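Local structure of protein SCO1 homolog 1, mitochondrial (Arabidopsis thaliana, 6N5U) at residues 37-42 and 129-134; 57-62 and 153-158; 69-74 and 97-102. The protein binds copper(I) through its thioredoxin-like domain and is thought to act as a metallochaperone delivering copper to cytochrome c oxidase in mitochondria. One frame throughout, in Å; residues are numbered along the deposited sequence.

Contact 1. Residues 37-42 and 129-134; sequences FGFTHC and VDHSIV. With CU1 (copper (I) ion), chain D.
Cys-42 and His-131 meet through a shared copper(I) ion, making this a buried metal-site contact between the turn that follows strand 32-38 and the end of strand 127-131. Cys-42 SG binds the ion at 2.3 Å and His-131 NE2 at 2.5 Å; Cys-46, on helix 45-64, supplies the third ligand. In His-131, CG sits between the backbone N and the carbonyl carbon (chi1 63°), from where the ring extends toward residues 37-42, with the copper in its plane at the edge. The other ring nitrogen, ND1, donates to the carbonyl O of Ser-132 at 3.0 Å, which helps fix the ring's rotation; this donor stands above the carbonyl plane. Phe-37 O also approaches the ring, 3.4 Å from His-131 CE1.

Phe-39 packs beside the metal, its CE1 3.6 Å from the copper. Its ring meets that of His-131 rim to rim, with the planes at 86° and CD1 of Phe-39 3.7 Å from NE2 of His-131. Cys-42 CB lies over one face of the phenyl ring. Over the opposite face comes Val-129, whose CB is 4.2 Å from the ring centroid in a CH-pi contact. A type I turn from Phe-39 to Cys-42, closed by Cys-42 N to Phe-39 O, presents the cysteine. Two cysteines from the CXXXC motif and a distant histidine make up the characteristic copper site of Sco proteins.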
loop_
_atom_site.group_PDB
_atom_site.type_symbol
_atom_site.label_atom_id
_atom_site.label_comp_id
_atom_site.label_asym_id
_atom_site.label_seq_id
_atom_site.Cartn_x
_atom_site.Cartn_y
_atom_site.Cartn_z
ATOM N N PHE A 37 -0.844 1.971 3.080
ATOM C CA PHE A 37 -1.427 1.320 4.258
ATOM C C PHE A 37 -2.873 1.797 4.356
ATOM O O PHE A 37 -3.130 3.010 4.282
ATOM C CB PHE A 37 -0.612 1.663 5.523
ATOM C CG PHE A 37 0.753 0.995 5.622
ATOM C CD1 PHE A 37 1.824 1.436 4.848
ATOM C CD2 PHE A 37 0.970 -0.056 6.515
ATOM C CE1 PHE A 37 3.066 0.810 4.919
ATOM C CE2 PHE A 37 2.222 -0.678 6.592
ATOM C CZ PHE A 37 3.257 -0.245 5.781
ATOM N N GLY A 38 -3.791 0.844 4.438
ATOM C CA GLY A 38 -5.216 1.139 4.501
ATOM C C GLY A 38 -6.036 0.053 5.154
ATOM O O GLY A 38 -5.476 -0.821 5.810
ATOM N N PHE A 39 -7.376 0.125 4.995
ATOM C CA PHE A 39 -8.375 -0.832 5.509
ATOM C C PHE A 39 -9.598 -0.901 4.563
ATOM O O PHE A 39 -10.091 0.142 4.142
ATOM C CB PHE A 39 -8.740 -0.575 6.984
ATOM C CG PHE A 39 -9.690 0.544 7.348
ATOM C CD1 PHE A 39 -9.236 1.853 7.456
ATOM C CD2 PHE A 39 -10.999 0.268 7.736
ATOM C CE1 PHE A 39 -10.109 2.882 7.828
ATOM C CE2 PHE A 39 -11.868 1.295 8.125
ATOM C CZ PHE A 39 -11.420 2.595 8.158
ATOM N N THR A 40 -10.038 -2.121 4.179
ATOM C CA THR A 40 -11.102 -2.335 3.189
ATOM C C THR A 40 -12.436 -1.670 3.553
ATOM O O THR A 40 -13.172 -1.314 2.651
ATOM C CB THR A 40 -11.298 -3.836 2.836
ATOM O OG1 THR A 40 -12.011 -4.506 3.869
ATOM C CG2 THR A 40 -9.990 -4.559 2.522
ATOM N N HIS A 41 -12.725 -1.453 4.826
ATOM C CA HIS A 41 -13.997 -0.846 5.231
ATOM C C HIS A 41 -13.957 0.688 5.307
ATOM O O HIS A 41 -14.900 1.295 5.828
ATOM C CB HIS A 41 -14.502 -1.472 6.554
ATOM C CG HIS A 41 -14.947 -2.896 6.404
ATOM N ND1 HIS A 41 -14.022 -3.923 6.333
ATOM C CD2 HIS A 41 -16.185 -3.420 6.261
ATOM C CE1 HIS A 41 -14.721 -5.034 6.161
ATOM N NE2 HIS A 41 -16.019 -4.788 6.120
ATOM N N CYS A 42 -12.895 1.314 4.759
ATOM C CA CYS A 42 -12.710 2.759 4.737
ATOM C C CYS A 42 -13.695 3.400 3.784
ATOM O O CYS A 42 -13.739 3.035 2.600
ATOM C CB CYS A 42 -11.272 3.125 4.395
ATOM S SG CYS A 42 -10.839 4.864 4.716
ATOM N N VAL A 129 -10.688 2.412 11.388
ATOM C CA VAL A 129 -9.291 2.479 11.796
ATOM C C VAL A 129 -8.748 3.850 11.364
ATOM O O VAL A 129 -8.807 4.206 10.189
ATOM C CB VAL A 129 -8.410 1.284 11.314
ATOM C CG1 VAL A 129 -6.953 1.480 11.724
ATOM C CG2 VAL A 129 -8.948 -0.048 11.845
ATOM N N ASP A 130 -8.348 4.653 12.344
ATOM C CA ASP A 130 -7.751 5.965 12.115
ATOM C C ASP A 130 -6.274 5.674 11.830
ATOM O O ASP A 130 -5.633 4.951 12.590
ATOM C CB ASP A 130 -7.922 6.825 13.372
ATOM C CG ASP A 130 -7.481 8.260 13.245
ATOM O OD1 ASP A 130 -7.346 8.741 12.110
ATOM O OD2 ASP A 130 -7.285 8.906 14.286
ATOM N N HIS A 131 -5.759 6.157 10.705
ATOM C CA HIS A 131 -4.382 5.842 10.319
ATOM C C HIS A 131 -3.719 6.913 9.483
ATOM O O HIS A 131 -4.376 7.856 9.029
ATOM C CB HIS A 131 -4.332 4.487 9.576
ATOM C CG HIS A 131 -5.095 4.499 8.277
ATOM N ND1 HIS A 131 -4.474 4.794 7.077
ATOM C CD2 HIS A 131 -6.413 4.298 8.050
ATOM C CE1 HIS A 131 -5.418 4.706 6.162
ATOM N NE2 HIS A 131 -6.602 4.402 6.707
ATOM N N SER A 132 -2.404 6.740 9.275
ATOM C CA SER A 132 -1.532 7.632 8.511
ATOM C C SER A 132 -1.871 7.473 7.031
ATOM O O SER A 132 -1.970 6.335 6.553
ATOM C CB SER A 132 -0.070 7.257 8.738
ATOM O OG SER A 132 0.252 6.966 10.088
ATOM N N ILE A 133 -2.118 8.591 6.324
ATOM C CA ILE A 133 -2.434 8.550 4.880
ATOM C C ILE A 133 -1.105 8.728 4.195
ATOM O O ILE A 133 -0.569 9.849 4.105
ATOM C CB ILE A 133 -3.543 9.532 4.442
ATOM C CG1 ILE A 133 -4.825 9.247 5.246
ATOM C CG2 ILE A 133 -3.794 9.425 2.931
ATOM C CD1 ILE A 133 -5.517 10.462 5.787
ATOM N N VAL A 134 -0.512 7.577 3.829
ATOM C CA VAL A 134 0.858 7.477 3.360
ATOM C C VAL A 134 1.073 6.545 2.135
ATOM O O VAL A 134 0.384 5.550 1.992
ATOM C CB VAL A 134 1.669 6.979 4.600
ATOM C CG1 VAL A 134 3.086 6.635 4.240
ATOM C CG2 VAL A 134 1.672 8.000 5.729
HETATM CU CU CU1 D . -8.588 4.700 5.165
#

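Contact 2. Residues 57-62 and 153-158; sequences IDKIKE and DVDSLT
Lys-59 and Ile-60 of helix 57-62 face Thr-158 of helix 154-158 where the two segment axes approach to 9.3 Å at a crossing angle of -51°, the CA atoms of Ile-60 and Thr-158 being the nearest pair. Thr-158 is inserted against the backbone of the first helix: its CG2, anti to the backbone N (chi1 -58° for OG1), lies 3.6 Å from Ile-60 N, and the same methyl packs against CB of Lys-59. OG1, the other branch, is 3.5 Å from Lys-59 CB but spends its proton within its own helix, donating to Val-154 O at 2.7 Å, which meets its need beside the hydrocarbon of Lys-59. That carbonyl also accepts from Thr-158 N, the two donors arriving from opposite faces of its plane.

The contact joins the long helix 45-64, which starts at the copper-binding motif, to the C-terminal helix 154-167 of the thioredoxin fold. Ile-60 extends the apolar part of the interface, its CG1 lying 4.1 Å from Thr-158 CG2; farther along the C-terminal helix it meets Val-161 and Val-162, and it also reaches Val-68 of the adjoining strand.

Toward the partly exposed margin, the aliphatic part of Lys-59 crosses Val-154 at about a right angle, with both CD and CE touching CG1 of Val-154, CE at 3.8 Å. The ammonium group remains 5.4 Å from Asp-155 OD1, measured from Lys-59 NZ, too far for direct contact, though the opposite charges may still attract weakly at that range.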
loop_
_atom_site.group_PDB
_atom_site.type_symbol
_atom_site.label_atom_id
_atom_site.label_comp_id
_atom_site.label_asym_id
_atom_site.label_seq_id
_atom_site.Cartn_x
_atom_site.Cartn_y
_atom_site.Cartn_z
ATOM N N ILE A 57 -0.036 4.340 -11.470
ATOM C CA ILE A 57 0.670 3.137 -11.952
ATOM C C ILE A 57 0.690 3.088 -13.473
ATOM O O ILE A 57 1.771 2.931 -14.060
ATOM C CB ILE A 57 0.122 1.820 -11.296
ATOM C CG1 ILE A 57 0.442 1.756 -9.778
ATOM C CG2 ILE A 57 0.592 0.537 -12.011
ATOM C CD1 ILE A 57 1.929 2.013 -9.326
ATOM N N ASP A 58 -0.490 3.312 -14.096
ATOM C CA ASP A 58 -0.680 3.343 -15.554
ATOM C C ASP A 58 -0.006 4.533 -16.226
ATOM O O ASP A 58 0.564 4.373 -17.301
ATOM C CB ASP A 58 -2.181 3.308 -15.904
ATOM C CG ASP A 58 -2.889 2.010 -15.526
ATOM O OD1 ASP A 58 -2.185 1.017 -15.198
ATOM O OD2 ASP A 58 -4.147 1.982 -15.564
ATOM N N LYS A 59 -0.081 5.721 -15.613
ATOM C CA LYS A 59 0.536 6.931 -16.159
ATOM C C LYS A 59 2.064 6.828 -16.156
ATOM O O LYS A 59 2.688 7.126 -17.172
ATOM C CB LYS A 59 0.066 8.162 -15.396
ATOM C CG LYS A 59 -1.336 8.594 -15.746
ATOM C CD LYS A 59 -1.412 10.111 -15.788
ATOM C CE LYS A 59 -2.808 10.596 -16.014
ATOM N NZ LYS A 59 -3.429 9.981 -17.225
ATOM N N ILE A 60 2.653 6.373 -15.035
ATOM C CA ILE A 60 4.087 6.115 -14.867
ATOM C C ILE A 60 4.554 5.226 -16.034
ATOM O O ILE A 60 5.514 5.594 -16.721
ATOM C CB ILE A 60 4.335 5.397 -13.516
ATOM C CG1 ILE A 60 4.158 6.344 -12.302
ATOM C CG2 ILE A 60 5.693 4.696 -13.503
ATOM C CD1 ILE A 60 3.885 5.594 -10.940
ATOM N N LYS A 61 3.841 4.073 -16.274
ATOM C CA LYS A 61 4.173 3.125 -17.333
ATOM C C LYS A 61 4.132 3.781 -18.702
ATOM O O LYS A 61 5.050 3.568 -19.491
ATOM C CB LYS A 61 3.286 1.868 -17.262
ATOM C CG LYS A 61 3.496 0.831 -18.386
ATOM C CD LYS A 61 4.897 0.231 -18.391
ATOM C CE LYS A 61 4.971 -1.016 -19.225
ATOM N NZ LYS A 61 6.362 -1.532 -19.319
ATOM N N GLU A 62 3.091 4.595 -18.976
ATOM C CA GLU A 62 2.931 5.293 -20.261
ATOM C C GLU A 62 4.075 6.280 -20.512
ATOM O O GLU A 62 4.586 6.352 -21.624
ATOM C CB GLU A 62 1.589 6.055 -20.317
ATOM C CG GLU A 62 0.356 5.187 -20.497
ATOM C CD GLU A 62 -0.950 5.841 -20.081
ATOM O OE1 GLU A 62 -1.148 7.032 -20.418
ATOM O OE2 GLU A 62 -1.776 5.166 -19.419
ATOM N N ASP A 153 -1.939 14.681 -6.283
ATOM C CA ASP A 153 -2.914 14.376 -7.315
ATOM C C ASP A 153 -2.250 13.292 -8.180
ATOM O O ASP A 153 -1.047 13.067 -8.030
ATOM C CB ASP A 153 -3.092 15.628 -8.203
ATOM C CG ASP A 153 -4.157 16.622 -7.850
ATOM O OD1 ASP A 153 -4.907 16.377 -6.857
ATOM O OD2 ASP A 153 -4.254 17.647 -8.562
ATOM N N VAL A 154 -2.994 12.657 -9.121
ATOM C CA VAL A 154 -2.404 11.641 -10.027
ATOM C C VAL A 154 -1.154 12.186 -10.747
ATOM O O VAL A 154 -0.140 11.490 -10.838
ATOM C CB VAL A 154 -3.445 11.051 -11.000
ATOM C CG1 VAL A 154 -2.789 10.409 -12.214
ATOM C CG2 VAL A 154 -4.317 10.034 -10.293
ATOM N N ASP A 155 -1.214 13.453 -11.180
ATOM C CA ASP A 155 -0.117 14.094 -11.885
ATOM C C ASP A 155 1.113 14.308 -11.005
ATOM O O ASP A 155 2.212 14.003 -11.443
ATOM C CB ASP A 155 -0.573 15.395 -12.563
ATOM C CG ASP A 155 -1.531 15.217 -13.718
ATOM O OD1 ASP A 155 -1.702 14.069 -14.176
ATOM O OD2 ASP A 155 -2.089 16.238 -14.187
ATOM N N SER A 156 0.935 14.783 -9.765
ATOM C CA SER A 156 2.086 15.022 -8.886
ATOM C C SER A 156 2.730 13.733 -8.341
ATOM O O SER A 156 3.903 13.751 -7.954
ATOM C CB SER A 156 1.741 15.991 -7.763
ATOM O OG SER A 156 0.455 15.747 -7.222
ATOM N N LEU A 157 1.972 12.616 -8.338
ATOM C CA LEU A 157 2.468 11.304 -7.922
ATOM C C LEU A 157 3.278 10.718 -9.076
ATOM O O LEU A 157 4.440 10.350 -8.881
ATOM C CB LEU A 157 1.317 10.351 -7.500
ATOM C CG LEU A 157 1.711 8.951 -6.928
ATOM C CD1 LEU A 157 2.748 9.070 -5.818
ATOM C CD2 LEU A 157 0.498 8.193 -6.413
ATOM N N THR A 158 2.674 10.694 -10.287
ATOM C CA THR A 158 3.287 10.191 -11.517
ATOM C C THR A 158 4.616 10.902 -11.758
ATOM O O THR A 158 5.655 10.244 -11.715
ATOM C CB THR A 158 2.306 10.312 -12.685
ATOM O OG1 THR A 158 1.117 9.581 -12.365
ATOM C CG2 THR A 158 2.893 9.826 -14.001
#

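Contact 3. Residues 69-74 and 97-102; sequences VPVFIS and IGLTGS
Leu-99 packs against Val-71 and Ile-73 on one face of a parallel strand pair. Its CG stands anti to the carbonyl carbon (chi1 -55°), and the CD1 branch carries the contact, lying 3.8 Å from Val-71 CG1 and 3.9 Å from Ile-73 CG1. The leucine and Ile-73 run side by side, pointing the same way, whereas Val-71 meets the leucine at a slant. Farther back on the strands, Ile-97 CD1 reaches Val-69 CG1 at 3.7 Å. Phe-72 turns to the other face, where Gly-98 is its bridge partner: the glycine CA lies at the edge of the phenyl ring, near its plane.

The backbone sets these positions. Ile-97 N donates to Pro-70 O at 3.2 Å, and Leu-99 N donates to Phe-72 O at 2.8 Å; in return, Ile-97 O accepts from Phe-72 N and Leu-99 O from Ser-74 N. The axes of the two segments come within 4.7 Å and their directions differ by 24°.

Helix 82-89 makes the crossover between these strands, completing a beta-alpha-beta unit. Its residues Val-85, Tyr-88 and Val-89 pack on Phe-72, and Leu-50 of helix 45-64 reaches the same ring. Asp-80 holds both strand ends, its carboxylate OD2 bonded to Ser-74 OG and its main-chain O to Thr-100 OG1. Along its other edge strand 68-74 pairs with strand 32-38, whose Leu-35 and Phe-37 touch Ile-73.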
loop_
_atom_site.group_PDB
_atom_site.type_symbol
_atom_site.label_atom_id
_atom_site.label_comp_id
_atom_site.label_asym_id
_atom_site.label_seq_id
_atom_site.Cartn_x
_atom_site.Cartn_y
_atom_site.Cartn_z
ATOM N N VAL A 69 4.786 -1.614 -8.976
ATOM C CA VAL A 69 3.821 -2.494 -8.326
ATOM C C VAL A 69 3.136 -1.804 -7.164
ATOM O O VAL A 69 3.801 -1.487 -6.182
ATOM C CB VAL A 69 4.389 -3.886 -7.924
ATOM C CG1 VAL A 69 3.279 -4.811 -7.427
ATOM C CG2 VAL A 69 5.159 -4.535 -9.073
ATOM N N PRO A 70 1.796 -1.607 -7.233
ATOM C CA PRO A 70 1.098 -1.026 -6.082
ATOM C C PRO A 70 0.877 -2.126 -5.043
ATOM O O PRO A 70 0.603 -3.285 -5.409
ATOM C CB PRO A 70 -0.211 -0.505 -6.689
ATOM C CG PRO A 70 -0.465 -1.372 -7.896
ATOM C CD PRO A 70 0.853 -1.951 -8.332
ATOM N N VAL A 71 1.068 -1.776 -3.754
ATOM C CA VAL A 71 0.885 -2.695 -2.641
ATOM C C VAL A 71 -0.041 -2.110 -1.552
ATOM O O VAL A 71 0.299 -1.107 -0.914
ATOM C CB VAL A 71 2.242 -3.194 -2.067
ATOM C CG1 VAL A 71 2.047 -4.035 -0.791
ATOM C CG2 VAL A 71 3.044 -3.965 -3.115
ATOM N N PHE A 72 -1.178 -2.772 -1.310
ATOM C CA PHE A 72 -2.093 -2.405 -0.232
ATOM C C PHE A 72 -1.758 -3.245 1.026
ATOM O O PHE A 72 -1.812 -4.472 0.948
ATOM C CB PHE A 72 -3.535 -2.677 -0.668
ATOM C CG PHE A 72 -4.583 -2.627 0.413
ATOM C CD1 PHE A 72 -5.141 -1.418 0.805
ATOM C CD2 PHE A 72 -5.069 -3.794 0.988
ATOM C CE1 PHE A 72 -6.142 -1.379 1.785
ATOM C CE2 PHE A 72 -6.061 -3.751 1.977
ATOM C CZ PHE A 72 -6.584 -2.547 2.374
ATOM N N ILE A 73 -1.396 -2.598 2.164
ATOM C CA ILE A 73 -1.130 -3.307 3.431
ATOM C C ILE A 73 -2.237 -2.927 4.402
ATOM O O ILE A 73 -2.481 -1.743 4.616
ATOM C CB ILE A 73 0.271 -3.025 3.981
ATOM C CG1 ILE A 73 1.354 -3.341 2.926
ATOM C CG2 ILE A 73 0.496 -3.789 5.319
ATOM C CD1 ILE A 73 2.836 -3.031 3.371
ATOM N N SER A 74 -2.945 -3.908 4.924
ATOM C CA SER A 74 -4.081 -3.689 5.816
ATOM C C SER A 74 -3.717 -3.346 7.239
ATOM O O SER A 74 -2.902 -4.043 7.854
ATOM C CB SER A 74 -5.000 -4.903 5.816
ATOM O OG SER A 74 -6.077 -4.669 6.709
ATOM N N ILE A 97 -1.360 -5.870 -5.376
ATOM C CA ILE A 97 -1.086 -6.892 -4.354
ATOM C C ILE A 97 -1.693 -6.423 -3.018
ATOM O O ILE A 97 -1.535 -5.259 -2.634
ATOM C CB ILE A 97 0.465 -7.091 -4.235
ATOM C CG1 ILE A 97 1.043 -7.718 -5.526
ATOM C CG2 ILE A 97 0.878 -7.888 -2.975
ATOM C CD1 ILE A 97 2.578 -7.923 -5.522
ATOM N N GLY A 98 -2.349 -7.336 -2.322
ATOM C CA GLY A 98 -2.937 -7.085 -1.017
ATOM C C GLY A 98 -2.231 -7.895 0.049
ATOM O O GLY A 98 -2.078 -9.103 -0.114
ATOM N N LEU A 99 -1.738 -7.230 1.125
ATOM C CA LEU A 99 -1.035 -7.865 2.241
ATOM C C LEU A 99 -1.807 -7.689 3.510
ATOM O O LEU A 99 -2.306 -6.608 3.805
ATOM C CB LEU A 99 0.386 -7.330 2.435
ATOM C CG LEU A 99 1.369 -7.365 1.262
ATOM C CD1 LEU A 99 2.714 -6.806 1.690
ATOM C CD2 LEU A 99 1.554 -8.773 0.703
ATOM N N THR A 100 -1.901 -8.760 4.265
ATOM C CA THR A 100 -2.602 -8.818 5.534
ATOM C C THR A 100 -1.727 -9.674 6.504
ATOM O O THR A 100 -0.572 -9.989 6.169
ATOM C CB THR A 100 -4.051 -9.323 5.269
ATOM O OG1 THR A 100 -4.882 -9.078 6.405
ATOM C CG2 THR A 100 -4.117 -10.808 4.840
ATOM N N GLY A 101 -2.272 -10.022 7.677
ATOM C CA GLY A 101 -1.589 -10.867 8.647
ATOM C C GLY A 101 -2.287 -10.938 9.987
ATOM O O GLY A 101 -3.477 -10.620 10.101
ATOM N N SER A 102 -1.539 -11.372 11.009
ATOM C CA SER A 102 -2.006 -11.449 12.376
ATOM C C SER A 102 -1.935 -10.022 12.939
ATOM O O SER A 102 -1.092 -9.252 12.465
ATOM C CB SER A 102 -1.115 -12.392 13.186
ATOM O OG SER A 102 0.152 -11.840 13.510
#

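In the fold
Contacts 1 and 3 adjoin through neighbouring strands of the central sheet, their centres 12 Å apart. Gly-38 N lies 2.9 Å from Ile-73 O, a probable hydrogen bond, and Phe-72 CE1 packs 3.7 Å from Gly-38 C. The Phe-72 side chain lies about 7 Å from the copper ion and about 5 Å from the side chain of Cys-46, placing contact 3 next to the metal site. Contact 2 is remote, its centre 21 Å from that of contact 1 and their nearest atoms about 9 Å apart. It does reach contact 3, where Ile-57 CG1 meets Pro-70 CG at 3.8 Å. Helix 45-64 spans the distance, carrying Cys-46 near one end and residues 57-62 toward the other.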